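Local coordinates for uncharacterized hypothetical protein (Bacteroides uniformis, PDB 4EIU) that is of unknown function but belongs to the DUF3823 family, whose N-terminal domain is assigned to the transthyretin clan, at residues D76-P81 against Y227-V231; G121-V125 against M244-P249; F114-V120 against Q133-G139. The contacts are given in a common frame with arbitrary orientation. Where two conformers were deposited one is given. Residue numbers count along the deposited sequence, not the author numbering.

Contact 1. Residues D76-P81 against Y227-V231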
ATOM      1  N   ASP A  76       8.053   1.849   4.508  1.00 34.47           N
ATOM      2  CA  ASP A  76       6.814   2.470   4.996  1.00 34.46           C
ATOM      3  C   ASP A  76       5.730   2.250   3.925  1.00 36.16           C
ATOM      4  O   ASP A  76       6.025   2.231   2.705  1.00 34.78           O
ATOM      5  CB  ASP A  76       7.050   3.966   5.154  1.00 35.33           C
ATOM      6  CG  ASP A  76       8.009   4.297   6.283  1.00 39.70           C
ATOM      7  OD1 ASP A  76       7.569   4.515   7.427  1.00 38.49           O
ATOM      8  OD2 ASP A  76       9.217   4.405   6.018  1.00 36.96           O
ATOM      9  N   GLY A  77       4.481   2.111   4.348  1.00 33.20           N
ATOM     10  CA  GLY A  77       3.458   1.747   3.413  1.00 33.25           C
ATOM     11  C   GLY A  77       2.109   1.707   4.074  1.00 34.53           C
ATOM     12  O   GLY A  77       1.970   2.286   5.153  1.00 33.57           O
ATOM     13  N   PRO A  78       1.133   1.018   3.437  1.00 36.13           N
ATOM     14  CA  PRO A  78      -0.234   0.822   3.978  1.00 33.10           C
ATOM     15  C   PRO A  78      -0.263  -0.338   4.986  1.00 33.31           C
ATOM     16  O   PRO A  78      -0.947  -1.324   4.803  1.00 35.13           O
ATOM     17  CB  PRO A  78      -1.049   0.533   2.713  1.00 37.72           C
ATOM     18  CG  PRO A  78      -0.090  -0.264   1.868  1.00 37.55           C
ATOM     19  CD  PRO A  78       1.235   0.440   2.084  1.00 35.93           C
ATOM     20  N   PHE A  79       0.515  -0.146   6.037  1.00 34.78           N
ATOM     21  CA  PHE A  79       0.736  -1.119   7.088  1.00 34.38           C
ATOM     22  C   PHE A  79       1.250  -0.428   8.356  1.00 34.09           C
ATOM     23  O   PHE A  79       1.808   0.672   8.325  1.00 35.14           O
ATOM     24  CB  PHE A  79       1.641  -2.281   6.629  1.00 33.07           C
ATOM     25  CG  PHE A  79       2.949  -1.855   5.992  1.00 31.76           C
ATOM     26  CD1 PHE A  79       4.006  -1.432   6.763  1.00 33.65           C
ATOM     27  CD2 PHE A  79       3.109  -1.932   4.596  1.00 34.86           C
ATOM     28  CE1 PHE A  79       5.231  -1.113   6.157  1.00 34.13           C
ATOM     29  CE2 PHE A  79       4.317  -1.582   3.981  1.00 31.37           C
ATOM     30  CZ  PHE A  79       5.358  -1.166   4.771  1.00 34.25           C
ATOM     31  N   ILE A  80       1.081  -1.119   9.484  1.00 35.78           N
ATOM     32  CA  ILE A  80       1.473  -0.589  10.772  1.00 34.72           C
ATOM     33  C   ILE A  80       2.921  -0.157  10.685  1.00 32.16           C
ATOM     34  O   ILE A  80       3.769  -0.932  10.214  1.00 35.45           O
ATOM     35  CB  ILE A  80       1.309  -1.626  11.908  1.00 37.03           C
ATOM     36  CG1 ILE A  80      -0.190  -1.856  12.168  1.00 37.17           C
ATOM     37  CG2 ILE A  80       1.965  -1.112  13.204  1.00 35.86           C
ATOM     38  CD1 ILE A  80      -0.486  -2.815  13.319  1.00 35.29           C
ATOM     39  N   PRO A  81       3.208   1.077  11.084  1.00 31.17           N
ATOM     40  CA  PRO A  81       4.641   1.476  11.029  1.00 35.76           C
ATOM     41  C   PRO A  81       5.572   0.539  11.777  1.00 33.25           C
ATOM     42  O   PRO A  81       5.272   0.143  12.936  1.00 34.22           O
ATOM     43  CB  PRO A  81       4.644   2.843  11.687  1.00 38.23           C
ATOM     44  CG  PRO A  81       3.252   3.362  11.464  1.00 38.17           C
ATOM     45  CD  PRO A  81       2.348   2.172  11.539  1.00 36.79           C
ATOM     46  N   TYR A 227      -5.308   7.321   8.518  1.00 37.01           N
ATOM     47  CA  TYR A 227      -4.022   7.215   9.167  1.00 37.39           C
ATOM     48  C   TYR A 227      -2.889   7.307   8.142  1.00 38.97           C
ATOM     49  O   TYR A 227      -2.887   6.590   7.149  1.00 36.12           O
ATOM     50  CB  TYR A 227      -3.910   5.862   9.901  1.00 37.20           C
ATOM     51  CG  TYR A 227      -2.769   5.825  10.893  1.00 35.99           C
ATOM     52  CD1 TYR A 227      -2.830   6.511  12.091  1.00 40.48           C
ATOM     53  CD2 TYR A 227      -1.580   5.110  10.612  1.00 38.08           C
ATOM     54  CE1 TYR A 227      -1.754   6.489  13.007  1.00 36.69           C
ATOM     55  CE2 TYR A 227      -0.531   5.094  11.499  1.00 39.21           C
ATOM     56  CZ  TYR A 227      -0.616   5.773  12.689  1.00 40.85           C
ATOM     57  OH  TYR A 227       0.435   5.746  13.534  1.00 40.64           O
ATOM     58  N   ASP A 228      -1.976   8.215   8.411  1.00 38.93           N
ATOM     59  CA  ASP A 228      -0.880   8.505   7.512  1.00 38.09           C
ATOM     60  C   ASP A 228       0.390   7.796   7.859  1.00 37.55           C
ATOM     61  O   ASP A 228       0.707   7.586   9.045  1.00 39.03           O
ATOM     62  CB  ASP A 228      -0.655  10.032   7.361  1.00 42.42           C
ATOM     63  CG  ASP A 228      -0.358  10.755   8.675  1.00 44.00           C
ATOM     64  OD1 ASP A 228      -0.669  10.247   9.758  1.00 54.47           O
ATOM     65  OD2 ASP A 228       0.216  11.857   8.627  1.00 48.70           O
ATOM     66  N   THR A 229       1.133   7.444   6.808  1.00 35.32           N
ATOM     67  CA  THR A 229       2.417   6.757   6.939  1.00 36.57           C
ATOM     68  C   THR A 229       3.372   7.413   5.934  1.00 36.81           C
ATOM     69  O   THR A 229       2.989   7.668   4.775  1.00 35.35           O
ATOM     70  CB  THR A 229       2.300   5.204   6.740  1.00 35.23           C
ATOM     71  OG1 THR A 229       1.693   4.882   5.481  1.00 35.98           O
ATOM     72  CG2 THR A 229       1.470   4.555   7.861  1.00 34.86           C
ATOM     73  N   PRO A 230       4.574   7.799   6.384  1.00 39.78           N
ATOM     74  CA  PRO A 230       5.022   7.877   7.780  1.00 39.49           C
ATOM     75  C   PRO A 230       4.158   8.867   8.546  1.00 40.29           C
ATOM     76  O   PRO A 230       3.537   9.778   7.945  1.00 39.01           O
ATOM     77  CB  PRO A 230       6.470   8.400   7.712  1.00 39.08           C
ATOM     78  CG  PRO A 230       6.735   8.707   6.288  1.00 43.15           C
ATOM     79  CD  PRO A 230       5.634   8.150   5.424  1.00 38.52           C
ATOM     80  N   VAL A 231       4.108   8.652   9.848  1.00 37.04           N
ATOM     81  CA  VAL A 231       3.267   9.437  10.756  1.00 35.26           C
ATOM     82  C   VAL A 231       3.628  10.907  10.584  1.00 39.97           C
ATOM     83  O   VAL A 231       4.798  11.268  10.555  1.00 41.77           O
ATOM     84  CB  VAL A 231       3.419   8.896  12.198  1.00 43.28           C
ATOM     85  CG1 VAL A 231       2.842   9.861  13.227  1.00 51.02           C
ATOM     86  CG2 VAL A 231       2.712   7.532  12.195  1.00 45.18           C
TER

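Contact 2. Residues G121-V125 against M244-P249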
ATOM      1  N   GLY A 121     -16.913 -10.597  -7.646  1.00 80.43           N
ATOM      2  CA  GLY A 121     -17.343 -11.154  -8.944  1.00102.97           C
ATOM      3  C   GLY A 121     -16.376 -10.872 -10.081  1.00 91.86           C
ATOM      4  O   GLY A 121     -15.284 -10.383  -9.868  1.00 91.60           O
ATOM      5  N   ASN A 122     -16.796 -11.196 -11.298  1.00 92.82           N
ATOM      6  CA  ASN A 122     -16.226 -10.598 -12.506  1.00 93.88           C
ATOM      7  C   ASN A 122     -16.951  -9.280 -12.738  1.00 92.60           C
ATOM      8  O   ASN A 122     -18.173  -9.236 -12.625  1.00100.13           O
ATOM      9  CB  ASN A 122     -16.459 -11.490 -13.725  1.00101.66           C
ATOM     10  CG  ASN A 122     -15.574 -12.711 -13.727  1.00100.58           C
ATOM     11  OD1 ASN A 122     -14.357 -12.604 -13.610  1.00 96.13           O
ATOM     12  ND2 ASN A 122     -16.183 -13.883 -13.855  1.00107.29           N
ATOM     13  N   PRO A 123     -16.221  -8.200 -13.055  1.00 90.00           N
ATOM     14  CA  PRO A 123     -16.925  -6.939 -13.326  1.00 91.72           C
ATOM     15  C   PRO A 123     -17.879  -6.997 -14.538  1.00 95.62           C
ATOM     16  O   PRO A 123     -17.422  -7.223 -15.645  1.00108.93           O
ATOM     17  CB  PRO A 123     -15.775  -5.952 -13.585  1.00 90.52           C
ATOM     18  CG  PRO A 123     -14.620  -6.504 -12.802  1.00 92.57           C
ATOM     19  CD  PRO A 123     -14.765  -7.999 -12.889  1.00 95.04           C
ATOM     20  N   GLN A 124     -19.184  -6.825 -14.321  1.00105.33           N
ATOM     21  CA  GLN A 124     -20.163  -6.714 -15.424  1.00102.08           C
ATOM     22  C   GLN A 124     -19.924  -5.406 -16.189  1.00100.51           C
ATOM     23  O   GLN A 124     -19.586  -4.403 -15.582  1.00101.02           O
ATOM     24  CB  GLN A 124     -21.598  -6.648 -14.884  1.00115.25           C
ATOM     25  CG  GLN A 124     -22.167  -7.887 -14.211  1.00118.61           C
ATOM     26  CD  GLN A 124     -23.542  -7.623 -13.582  1.00127.54           C
ATOM     27  OE1 GLN A 124     -23.665  -7.540 -12.362  1.00131.27           O
ATOM     28  NE2 GLN A 124     -24.574  -7.475 -14.413  1.00120.95           N
ATOM     29  N   VAL A 125     -20.137  -5.399 -17.501  1.00105.27           N
ATOM     30  CA  VAL A 125     -20.123  -4.158 -18.302  1.00106.06           C
ATOM     31  C   VAL A 125     -21.450  -4.019 -19.051  1.00118.04           C
ATOM     32  O   VAL A 125     -21.959  -4.994 -19.607  1.00111.98           O
ATOM     33  CB  VAL A 125     -18.967  -4.145 -19.331  1.00110.47           C
ATOM     34  CG1 VAL A 125     -18.954  -2.839 -20.123  1.00112.86           C
ATOM     35  CG2 VAL A 125     -17.627  -4.372 -18.640  1.00100.89           C
HETATM   36  N   MSE A 244      -7.732  -6.455 -12.721  1.00 63.21           N
HETATM   37  CA  MSE A 244      -8.472  -7.339 -13.586  1.00 69.37           C
HETATM   38  C   MSE A 244      -8.649  -6.667 -14.936  1.00 73.28           C
HETATM   39  O   MSE A 244      -8.827  -5.441 -15.023  1.00 67.71           O
HETATM   40  CB  MSE A 244      -9.825  -7.688 -12.982  1.00 72.39           C
HETATM   41  CG  MSE A 244      -9.735  -8.518 -11.710  1.00 65.95           C
HETATM   42 SE   MSE A 244     -11.507  -9.033 -11.136  0.75 73.54          SE
HETATM   43  CE  MSE A 244     -11.888 -10.592 -12.207  1.00 72.15           C
ATOM     44  N   GLU A 245      -8.557  -7.479 -15.982  1.00 73.28           N
ATOM     45  CA  GLU A 245      -8.771  -7.021 -17.346  1.00 73.92           C
ATOM     46  C   GLU A 245     -10.243  -7.104 -17.646  1.00 76.47           C
ATOM     47  O   GLU A 245     -10.875  -8.112 -17.348  1.00 83.72           O
ATOM     48  CB  GLU A 245      -8.003  -7.903 -18.316  1.00 72.98           C
ATOM     49  CG  GLU A 245      -8.043  -7.416 -19.750  1.00 83.86           C
ATOM     50  CD  GLU A 245      -7.356  -8.378 -20.686  1.00 85.84           C
ATOM     51  OE1 GLU A 245      -6.175  -8.680 -20.440  1.00 89.97           O
ATOM     52  OE2 GLU A 245      -8.003  -8.837 -21.637  1.00 94.00           O
ATOM     53  N   VAL A 246     -10.784  -6.042 -18.243  1.00 82.50           N
ATOM     54  CA  VAL A 246     -12.182  -5.984 -18.626  1.00 81.72           C
ATOM     55  C   VAL A 246     -12.333  -5.618 -20.098  1.00 88.86           C
ATOM     56  O   VAL A 246     -11.852  -4.579 -20.555  1.00 87.47           O
ATOM     57  CB  VAL A 246     -12.959  -4.953 -17.803  1.00 81.38           C
ATOM     58  CG1 VAL A 246     -14.444  -5.006 -18.179  1.00 85.95           C
ATOM     59  CG2 VAL A 246     -12.754  -5.219 -16.313  1.00 79.24           C
ATOM     60  N   LEU A 247     -13.015  -6.474 -20.838  1.00 90.06           N
ATOM     61  CA  LEU A 247     -13.219  -6.229 -22.253  1.00 98.30           C
ATOM     62  C   LEU A 247     -14.586  -5.551 -22.376  1.00 95.29           C
ATOM     63  O   LEU A 247     -15.604  -6.134 -21.987  1.00 95.20           O
ATOM     64  CB  LEU A 247     -13.153  -7.550 -23.024  1.00104.02           C
ATOM     65  CG  LEU A 247     -11.807  -8.309 -23.028  1.00106.69           C
ATOM     66  CD1 LEU A 247     -11.287  -8.673 -21.637  1.00111.71           C
ATOM     67  CD2 LEU A 247     -11.934  -9.569 -23.881  1.00105.95           C
ATOM     68  N   ILE A 248     -14.608  -4.329 -22.917  0.50 93.90           N
ATOM     69  CA  ILE A 248     -15.859  -3.570 -23.108  0.50 96.90           C
ATOM     70  C   ILE A 248     -16.662  -3.985 -24.354  0.50104.87           C
ATOM     71  O   ILE A 248     -16.214  -3.774 -25.493  0.50101.39           O
ATOM     72  CB  ILE A 248     -15.582  -2.059 -23.191  0.50 97.19           C
ATOM     73  CG1 ILE A 248     -15.035  -1.563 -21.847  0.50 95.38           C
ATOM     74  CG2 ILE A 248     -16.865  -1.315 -23.571  0.50101.93           C
ATOM     75  CD1 ILE A 248     -14.368  -0.200 -21.895  0.50 90.29           C
ATOM     76  N   PRO A 249     -17.874  -4.553 -24.159  1.00107.71           N
ATOM     77  CA  PRO A 249     -18.649  -4.988 -25.323  1.00123.13           C
ATOM     78  C   PRO A 249     -19.117  -3.844 -26.230  1.00126.93           C
ATOM     79  O   PRO A 249     -19.446  -2.749 -25.772  1.00128.04           O
ATOM     80  CB  PRO A 249     -19.870  -5.695 -24.712  1.00124.20           C
ATOM     81  CG  PRO A 249     -19.577  -5.869 -23.274  1.00119.80           C
ATOM     82  CD  PRO A 249     -18.616  -4.789 -22.903  1.00114.23           C
ATOM     83  OXT PRO A 249     -19.164  -3.994 -27.452  1.00141.34           O
TER

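Contact 3. Residues F114-V120 against Q133-G139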
ATOM      1  N   PHE A 114      -3.162  -2.529   6.772  1.00 38.83           N
ATOM      2  CA  PHE A 114      -4.334  -2.025   7.443  1.00 38.13           C
ATOM      3  C   PHE A 114      -5.608  -2.736   6.972  1.00 43.00           C
ATOM      4  O   PHE A 114      -6.491  -3.026   7.771  1.00 41.37           O
ATOM      5  CB  PHE A 114      -4.503  -0.534   7.165  1.00 39.64           C
ATOM      6  CG  PHE A 114      -3.349   0.317   7.585  1.00 39.88           C
ATOM      7  CD1 PHE A 114      -2.707   0.099   8.783  1.00 35.25           C
ATOM      8  CD2 PHE A 114      -2.933   1.372   6.801  1.00 34.75           C
ATOM      9  CE1 PHE A 114      -1.657   0.910   9.184  1.00 36.93           C
ATOM     10  CE2 PHE A 114      -1.880   2.182   7.196  1.00 36.21           C
ATOM     11  CZ  PHE A 114      -1.264   1.966   8.414  1.00 35.43           C
ATOM     12  N   LEU A 115      -5.690  -2.981   5.670  1.00 40.52           N
ATOM     13  CA  LEU A 115      -6.885  -3.526   4.979  1.00 43.60           C
ATOM     14  C   LEU A 115      -6.497  -4.555   3.926  1.00 43.62           C
ATOM     15  O   LEU A 115      -5.421  -4.475   3.332  1.00 43.55           O
ATOM     16  CB  LEU A 115      -7.667  -2.392   4.295  1.00 44.93           C
ATOM     17  CG  LEU A 115      -8.189  -1.222   5.166  1.00 43.21           C
ATOM     18  CD1 LEU A 115      -8.822  -0.096   4.318  1.00 45.98           C
ATOM     19  CD2 LEU A 115      -9.232  -1.707   6.192  1.00 42.19           C
ATOM     20  N   ASN A 116      -7.376  -5.526   3.730  1.00 46.69           N
ATOM     21  CA  ASN A 116      -7.343  -6.405   2.599  1.00 48.99           C
ATOM     22  C   ASN A 116      -8.489  -6.030   1.690  1.00 53.41           C
ATOM     23  O   ASN A 116      -9.621  -5.815   2.152  1.00 48.39           O
ATOM     24  CB  ASN A 116      -7.479  -7.849   3.060  1.00 50.97           C
ATOM     25  CG  ASN A 116      -6.287  -8.317   3.855  1.00 52.97           C
ATOM     26  OD1 ASN A 116      -5.156  -7.931   3.583  1.00 53.49           O
ATOM     27  ND2 ASN A 116      -6.526  -9.185   4.813  1.00 57.91           N
ATOM     28  N   VAL A 117      -8.204  -5.960   0.404  1.00 47.78           N
ATOM     29  CA  VAL A 117      -9.177  -5.487  -0.578  1.00 49.60           C
ATOM     30  C   VAL A 117      -9.187  -6.439  -1.749  1.00 55.92           C
ATOM     31  O   VAL A 117      -8.142  -6.696  -2.331  1.00 53.43           O
ATOM     32  CB  VAL A 117      -8.813  -4.082  -1.104  1.00 48.84           C
ATOM     33  CG1 VAL A 117      -9.888  -3.583  -2.089  1.00 48.96           C
ATOM     34  CG2 VAL A 117      -8.559  -3.103   0.046  1.00 46.77           C
ATOM     35  N   GLU A 118     -10.362  -6.955  -2.103  1.00 57.90           N
ATOM     36  CA  GLU A 118     -10.459  -7.911  -3.205  1.00 64.03           C
ATOM     37  C   GLU A 118     -11.712  -7.662  -4.017  1.00 68.29           C
ATOM     38  O   GLU A 118     -12.696  -7.103  -3.517  1.00 65.75           O
ATOM     39  CB  GLU A 118     -10.492  -9.340  -2.659  1.00 65.25           C
ATOM     40  CG  GLU A 118     -11.705  -9.604  -1.759  1.00 79.31           C
ATOM     41  CD  GLU A 118     -11.578 -10.854  -0.912  1.00 95.31           C
ATOM     42  OE1 GLU A 118     -11.234 -11.920  -1.478  1.00 87.45           O
ATOM     43  OE2 GLU A 118     -11.861 -10.774   0.314  1.00 87.94           O
ATOM     44  N   PHE A 119     -11.672  -8.092  -5.270  1.00 64.20           N
ATOM     45  CA  PHE A 119     -12.902  -8.219  -6.071  1.00 65.37           C
ATOM     46  C   PHE A 119     -13.625  -9.507  -5.702  1.00 71.72           C
ATOM     47  O   PHE A 119     -12.990 -10.492  -5.340  1.00 70.09           O
ATOM     48  CB  PHE A 119     -12.570  -8.228  -7.548  1.00 65.81           C
ATOM     49  CG  PHE A 119     -12.131  -6.898  -8.077  1.00 64.61           C
ATOM     50  CD1 PHE A 119     -13.017  -5.814  -8.092  1.00 66.64           C
ATOM     51  CD2 PHE A 119     -10.846  -6.724  -8.580  1.00 60.00           C
ATOM     52  CE1 PHE A 119     -12.631  -4.587  -8.610  1.00 69.27           C
ATOM     53  CE2 PHE A 119     -10.447  -5.497  -9.089  1.00 64.48           C
ATOM     54  CZ  PHE A 119     -11.337  -4.425  -9.109  1.00 65.70           C
ATOM     55  N   VAL A 120     -14.951  -9.506  -5.780  1.00 76.26           N
ATOM     56  CA  VAL A 120     -15.708 -10.722  -5.520  1.00 80.48           C
ATOM     57  C   VAL A 120     -16.159 -11.335  -6.838  1.00 91.88           C
ATOM     58  O   VAL A 120     -15.793 -12.470  -7.136  1.00103.51           O
ATOM     59  CB  VAL A 120     -16.897 -10.480  -4.580  1.00 81.57           C
ATOM     60  CG1 VAL A 120     -17.689 -11.772  -4.398  1.00 82.64           C
ATOM     61  CG2 VAL A 120     -16.381  -9.969  -3.248  1.00 85.59           C
ATOM     62  N   GLN A 133     -18.030  -5.815  -7.711  1.00 81.30           N
ATOM     63  CA  GLN A 133     -18.221  -6.083  -6.289  1.00 79.39           C
ATOM     64  C   GLN A 133     -16.861  -6.084  -5.580  1.00 77.21           C
ATOM     65  O   GLN A 133     -15.961  -6.865  -5.938  1.00 78.64           O
ATOM     66  CB  GLN A 133     -18.917  -7.436  -6.095  1.00 85.87           C
ATOM     67  CG  GLN A 133     -20.268  -7.541  -6.795  1.00 95.79           C
ATOM     68  CD  GLN A 133     -21.306  -6.631  -6.165  1.00 98.88           C
ATOM     69  OE1 GLN A 133     -21.575  -5.531  -6.653  1.00107.29           O
ATOM     70  NE2 GLN A 133     -21.876  -7.075  -5.059  1.00 94.22           N
ATOM     71  N   VAL A 134     -16.704  -5.195  -4.598  1.00 70.17           N
ATOM     72  CA  VAL A 134     -15.456  -5.063  -3.826  1.00 65.72           C
ATOM     73  C   VAL A 134     -15.696  -5.482  -2.384  1.00 69.88           C
ATOM     74  O   VAL A 134     -16.716  -5.106  -1.782  1.00 69.43           O
ATOM     75  CB  VAL A 134     -14.903  -3.614  -3.837  1.00 64.83           C
ATOM     76  CG1 VAL A 134     -13.647  -3.502  -2.974  1.00 60.68           C
ATOM     77  CG2 VAL A 134     -14.562  -3.178  -5.258  1.00 66.32           C
ATOM     78  N   ARG A 135     -14.767  -6.256  -1.817  1.00 67.50           N
ATOM     79  CA  ARG A 135     -14.873  -6.624  -0.405  1.00 69.76           C
ATOM     80  C   ARG A 135     -13.671  -6.091   0.374  1.00 64.62           C
ATOM     81  O   ARG A 135     -12.543  -6.472   0.097  1.00 56.44           O
ATOM     82  CB  ARG A 135     -15.006  -8.134  -0.231  1.00 70.49           C
ATOM     83  CG  ARG A 135     -15.241  -8.531   1.220  1.00 75.46           C
ATOM     84  CD  ARG A 135     -14.872  -9.974   1.510  1.00 83.30           C
ATOM     85  NE  ARG A 135     -15.953 -10.834   1.111  1.00 93.04           N
ATOM     86  CZ  ARG A 135     -15.930 -11.793   0.180  1.00 95.13           C
ATOM     87  NH1 ARG A 135     -14.843 -12.125  -0.505  1.00 98.75           N
ATOM     88  NH2 ARG A 135     -17.044 -12.451  -0.045  1.00 86.37           N
ATOM     89  N   VAL A 136     -13.921  -5.214   1.349  1.00 58.33           N
ATOM     90  CA  VAL A 136     -12.868  -4.696   2.230  1.00 57.30           C
ATOM     91  C   VAL A 136     -12.934  -5.338   3.618  1.00 55.13           C
ATOM     92  O   VAL A 136     -13.994  -5.380   4.268  1.00 54.44           O
ATOM     93  CB  VAL A 136     -12.932  -3.161   2.348  1.00 55.63           C
ATOM     94  CG1 VAL A 136     -11.821  -2.630   3.275  1.00 50.57           C
ATOM     95  CG2 VAL A 136     -12.850  -2.530   0.958  1.00 53.63           C
ATOM     96  N   THR A 137     -11.797  -5.835   4.083  1.00 50.29           N
ATOM     97  CA  THR A 137     -11.683  -6.367   5.460  1.00 51.96           C
ATOM     98  C   THR A 137     -10.447  -5.826   6.153  1.00 50.37           C
ATOM     99  O   THR A 137      -9.513  -5.353   5.503  1.00 47.21           O
ATOM    100  CB  THR A 137     -11.639  -7.924   5.483  1.00 51.47           C
ATOM    101  OG1 THR A 137     -10.657  -8.377   4.552  1.00 59.43           O
ATOM    102  CG2 THR A 137     -13.015  -8.562   5.121  1.00 56.59           C
ATOM    103  N   ARG A 138     -10.428  -5.888   7.480  1.00 50.06           N
ATOM    104  CA  ARG A 138      -9.233  -5.518   8.252  1.00 48.49           C
ATOM    105  C   ARG A 138      -8.054  -6.437   7.939  1.00 44.80           C
ATOM    106  O   ARG A 138      -8.213  -7.648   7.905  1.00 50.20           O
ATOM    107  CB  ARG A 138      -9.537  -5.579   9.743  1.00 46.84           C
ATOM    108  CG  ARG A 138     -10.571  -4.587  10.228  1.00 53.42           C
ATOM    109  CD  ARG A 138     -10.091  -3.149  10.092  1.00 47.83           C
ATOM    110  NE  ARG A 138     -11.095  -2.204  10.575  1.00 52.10           N
ATOM    111  CZ  ARG A 138     -10.979  -0.881  10.455  1.00 53.59           C
ATOM    112  NH1 ARG A 138      -9.905  -0.366   9.926  1.00 45.41           N
ATOM    113  NH2 ARG A 138     -11.925  -0.058  10.891  1.00 46.48           N
ATOM    114  N   GLY A 139      -6.881  -5.877   7.700  1.00 45.12           N
ATOM    115  CA  GLY A 139      -5.712  -6.699   7.408  1.00 46.87           C
ATOM    116  C   GLY A 139      -5.005  -7.121   8.696  1.00 45.06           C
ATOM    117  O   GLY A 139      -4.194  -8.056   8.691  1.00 45.25           O
TER
HETATM  118  O   HOH W   1      -7.172  -1.425   9.843  1.00 40.09           O
HETATM  119  O   HOH W   2      -4.303 -10.082   6.926  1.00 46.58           O
HETATM  120  O   HOH W   3      -9.296 -10.398   5.327  1.00 70.33           O
HETATM  121  O   HOH W   4     -11.342  -8.359   1.798  1.00 52.31           O

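Contact 1. Residues D76-P81 against Y227-V231
Asp76 ends a strand, and its OD1 lies 4.0 Å from Pro230 CB. Its carboxylate is paired with Arg74 and Arg35, so Pro230 packs beside a charge that is already met. Gly77 makes the one hydrogen bond across the contact: Thr229 OG1 donates to Gly77 O at 2.6 Å. Pro78 is the centre of an inverse gamma turn, which turns the chain back. Phe79 presents its carbonyl, with Phe79 O 3.9 Å from Thr229 CG2. Ile80 points its CB away, and the chain returns at Pro81. Here Pro81 CD meets the edge of the tyrosine ring at Tyr227 CE2 (4.1 Å), and Pro81 CG lies 4.3 Å from Val231 CG2. A cis peptide precedes Pro230. Thr229 O bonds to Arg237, within the same loop. The contact thus joins two loops with no strand pairing. One short side-chain-to-backbone hydrogen bond with mainly apolar packing around it is one of several links between the DUF3823 N-terminal domain and the C-terminal half.

Contact 2. Residues G121-V125 against M244-P249
Val125 overlaps Val246 and Pro249. Val125 CG2 lies only 3.3 Å from Val246 CG1, a tight methyl contact. Its other methyl, Val125 CG1, is 3.4 Å from Pro249 CD and 4.3 Å from Ile248 CG2. The last residue of the chain is therefore packed through its ring, next to its terminal carboxylate. Two residues back, Pro123 also points toward the second segment. Pro123 CB meets Val246 CG2 at 4.1 Å, so Val246 is touched by both residues. Gln124, between them, points away. Pro123 CD rests 3.8 Å from Met244 SE; this methionine is deposited as selenomethionine. The far end of Met244 reaches the loop residue before Pro123, with Met244 CE 3.5 Å from Asn122 OD1. No hydrogen bond crosses the contact. The two segments run roughly the same way, 35° apart, and meet through side chains, not as paired strands. Gln124 bonds through its backbone to Lys131 on the partner strand of its own hairpin. Met244 and Val246 bond through theirs to Val219 and Val217. The contact thus lies between two sheets, at the margin of a beta sandwich. Strand 115-126 is an outermost strand of the three-stranded sheet, and strand 239-247 is an outermost strand of the four-stranded sheet, next to strand 216-225.

Contact 3. Residues F114-V120 against Q133-G139
Val117, Phe119, Val134 and Val136 share one face of this strand pair. Val117 CG1 lies 3.9 Å from Val134 CG1, and Phe119 CE1 lies 4.1 Å from Val134 CG2. Leu115 CD2 adds a contact to Val136 CG1 at 4.0 Å. This face is covered by the opposing sheet, where Val117 and Val134 touch Ala221 and Phe119 touches Phe167. The backbones form an antiparallel ladder. Asn116 N to Thr137 O (2.8 Å) and Thr137 N to Asn116 O (2.9 Å) make one hydrogen-bonded pair; Glu118 and Arg135 make the next. Val120 N to Gln133 O (2.8 Å) and Gly139 N to Phe114 O (2.9 Å) extend the ladder at its two ends. The other face is polar. Glu118 OE2 and Arg135 NH1 form a salt bridge at 3.4 Å, whose hydrogen bond is weak, while Val120 CG2 lies over the Arg135 guanidinium. Water 3 lies 3.1 Å from Asn116 ND2 and 2.6 Å from Thr137 OG1, linking the two. Strand axes 4.5 Å apart at 162° are those of a twisted beta hairpin. Its apolar and polar faces are characteristic of a hairpin within one layer of a beta sandwich, a sheet completed by strand 202-206.

In the fold
From the N terminus, the chain first builds the DUF3823 N-terminal domain and passes through the loop 76-81, between strands 69-76 and 83-85 of its five-stranded sheet. Contact 1 closes a long loop there, with 145 residues between its segments. Contact 3 is nested inside that loop and closes a short hairpin. Contact 2 begins on the same strand, at 121-125, but ends at the C terminus, so it crosses both contacts. Phe114 joins contact 3 to contact 1 by packing on Phe79, Ile80 and Thr229. Met244 joins contact 2 to contact 3 by packing on Phe119. Contacts 1 and 2 do not touch. Contact 1 ties the two halves of the chain together; contacts 2 and 3 lie within the C-terminal sandwich.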